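Local atomic coordinates of peptide amidase (Stenotrophomonas maltophilia, PDB entry 1M22), a protein that probably hydrolyses amide bonds, in keeping with an amidase signature enzyme that acts on peptide amides. Residues A[84-89]-A[182-187]. Residues are numbered along the deposited sequence; the frame is centred on the assembly and turned at random.
Sequences LLKDNI and IGTETD
Lys86 and Thr184 meet where two parallel neighbours in the central mixed beta sheet of the amidase signature fold, strands 82-86 and 180-185, run out toward the Ser-Ser-Lys catalytic triad. The hydrogen bonds from Ile182 N to Leu84 O (3.0 Å) and from Lys86 N to Ile182 O (3.1 Å) establish the pairing, with Leu85 and Ile182 in register. Beyond the bridge, Lys86 sends CG anti to its backbone N (chi1 -177°) and stays extended to the amine, crossing the Thr184 side chain at about a right angle. Lys86 NZ donates to Thr184 OG1 at 2.9 Å and weakly to the same residue's carbonyl O, while also bonding Ser165 and Ser166; the threonine probably helps position a catalytic amine close to the nucleophile Ser189. Asn88 comes tip to tip with Thr184, its chi1 of 57° setting CG between the backbone N and the carbonyl carbon. On the sheet face of Leu85 and Ile182, these side chains lie alongside each other, Leu85 CD2 3.6 Å from Ile182 CG1, near helix 112-119. Ile89 crosses Ile182 at about a right angle, its CD1 3.6 Å from CG2 of Ile182. OG1 of Thr184 is gripped a second time by Asn88 ND2 at 3.0 Å, nearly straight at 169° and within the amide plane.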
loop_
_atom_site.group_PDB
_atom_site.type_symbol
_atom_site.label_atom_id
_atom_site.label_comp_id
_atom_site.label_asym_id
_atom_site.label_seq_id
_atom_site.Cartn_x
_atom_site.Cartn_y
_atom_site.Cartn_z
ATOM N N LEU A 84 -1.608 10.518 5.429
ATOM C CA LEU A 84 -2.814 9.761 5.770
ATOM C C LEU A 84 -2.462 8.299 6.028
ATOM O O LEU A 84 -1.501 7.776 5.461
ATOM C CB LEU A 84 -3.836 9.865 4.637
ATOM C CG LEU A 84 -4.531 11.224 4.502
ATOM C CD1 LEU A 84 -5.120 11.352 3.110
ATOM C CD2 LEU A 84 -5.618 11.367 5.562
ATOM N N LEU A 85 -3.253 7.640 6.872
ATOM C CA LEU A 85 -3.023 6.244 7.241
ATOM C C LEU A 85 -4.224 5.354 6.952
ATOM O O LEU A 85 -5.346 5.694 7.326
ATOM C CB LEU A 85 -2.735 6.145 8.741
ATOM C CG LEU A 85 -1.588 6.951 9.345
ATOM C CD1 LEU A 85 -1.714 6.943 10.859
ATOM C CD2 LEU A 85 -0.256 6.368 8.904
ATOM N N LYS A 86 -3.995 4.213 6.306
ATOM C CA LYS A 86 -5.073 3.264 6.030
ATOM C C LYS A 86 -5.738 2.937 7.375
ATOM O O LYS A 86 -5.050 2.759 8.386
ATOM C CB LYS A 86 -4.495 2.001 5.395
ATOM C CG LYS A 86 -5.521 0.956 4.987
ATOM C CD LYS A 86 -4.820 -0.170 4.238
ATOM C CE LYS A 86 -5.774 -1.254 3.764
ATOM N NZ LYS A 86 -5.047 -2.301 2.991
ATOM N N ASP A 87 -7.067 2.833 7.387
ATOM C CA ASP A 87 -7.771 2.601 8.639
ATOM C C ASP A 87 -7.696 1.238 9.309
ATOM O O ASP A 87 -8.597 0.861 10.066
ATOM C CB ASP A 87 -9.231 3.050 8.528
ATOM C CG ASP A 87 -9.862 3.295 9.891
ATOM O OD1 ASP A 87 -9.171 3.851 10.776
ATOM O OD2 ASP A 87 -11.043 2.944 10.078
ATOM N N ASN A 88 -6.639 0.485 9.024
ATOM C CA ASN A 88 -6.418 -0.766 9.740
ATOM C C ASN A 88 -5.147 -0.582 10.584
ATOM O O ASN A 88 -4.706 -1.498 11.276
ATOM C CB ASN A 88 -6.301 -1.985 8.801
ATOM C CG ASN A 88 -5.212 -1.850 7.756
ATOM O OD1 ASN A 88 -4.613 -0.793 7.583
ATOM N ND2 ASN A 88 -4.963 -2.939 7.036
ATOM N N ILE A 89 -4.591 0.630 10.543
ATOM C CA ILE A 89 -3.380 0.980 11.293
ATOM C C ILE A 89 -3.758 1.827 12.515
ATOM O O ILE A 89 -4.345 2.901 12.375
ATOM C CB ILE A 89 -2.400 1.796 10.407
ATOM C CG1 ILE A 89 -2.032 0.991 9.156
ATOM C CG2 ILE A 89 -1.154 2.170 11.210
ATOM C CD1 ILE A 89 -1.241 1.776 8.114
ATOM N N ILE A 182 0.092 5.821 3.880
ATOM C CA ILE A 182 0.539 4.478 4.220
ATOM C C ILE A 182 -0.593 3.507 3.909
ATOM O O ILE A 182 -1.759 3.759 4.245
ATOM C CB ILE A 182 0.872 4.327 5.728
ATOM C CG1 ILE A 182 1.880 5.389 6.174
ATOM C CG2 ILE A 182 1.427 2.930 5.991
ATOM C CD1 ILE A 182 3.217 5.307 5.476
ATOM N N GLY A 183 -0.248 2.409 3.251
ATOM C CA GLY A 183 -1.229 1.382 2.955
ATOM C C GLY A 183 -0.693 0.076 3.510
ATOM O O GLY A 183 0.343 0.065 4.176
ATOM N N THR A 184 -1.411 -1.019 3.280
ATOM C CA THR A 184 -0.943 -2.332 3.712
ATOM C C THR A 184 -1.266 -3.324 2.609
ATOM O O THR A 184 -2.204 -3.125 1.833
ATOM C CB THR A 184 -1.594 -2.846 5.041
ATOM O OG1 THR A 184 -2.954 -3.231 4.806
ATOM C CG2 THR A 184 -1.530 -1.790 6.127
ATOM N N GLU A 185 -0.466 -4.380 2.526
ATOM C CA GLU A 185 -0.685 -5.400 1.519
ATOM C C GLU A 185 -0.553 -6.799 2.090
ATOM O O GLU A 185 0.326 -7.077 2.911
ATOM C CB GLU A 185 0.301 -5.253 0.346
ATOM C CG GLU A 185 0.154 -6.382 -0.693
ATOM C CD GLU A 185 0.648 -6.030 -2.096
ATOM O OE1 GLU A 185 0.636 -4.836 -2.472
ATOM O OE2 GLU A 185 1.019 -6.964 -2.842
ATOM N N THR A 186 -1.457 -7.667 1.655
ATOM C CA THR A 186 -1.442 -9.073 2.022
ATOM C C THR A 186 -1.209 -9.757 0.670
ATOM O O THR A 186 -0.350 -10.624 0.539
ATOM C CB THR A 186 -2.767 -9.489 2.673
ATOM O OG1 THR A 186 -2.923 -8.764 3.902
ATOM C CG2 THR A 186 -2.772 -10.983 2.966
ATOM N N ASP A 187 -1.971 -9.345 -0.340
ATOM C CA ASP A 187 -1.785 -9.838 -1.704
ATOM C C ASP A 187 -2.402 -8.852 -2.698
ATOM O O ASP A 187 -3.582 -8.951 -3.051
ATOM C CB ASP A 187 -2.381 -11.233 -1.924
ATOM C CG ASP A 187 -1.917 -11.852 -3.242
ATOM O OD1 ASP A 187 -1.662 -11.094 -4.202
ATOM O OD2 ASP A 187 -1.803 -13.092 -3.333
#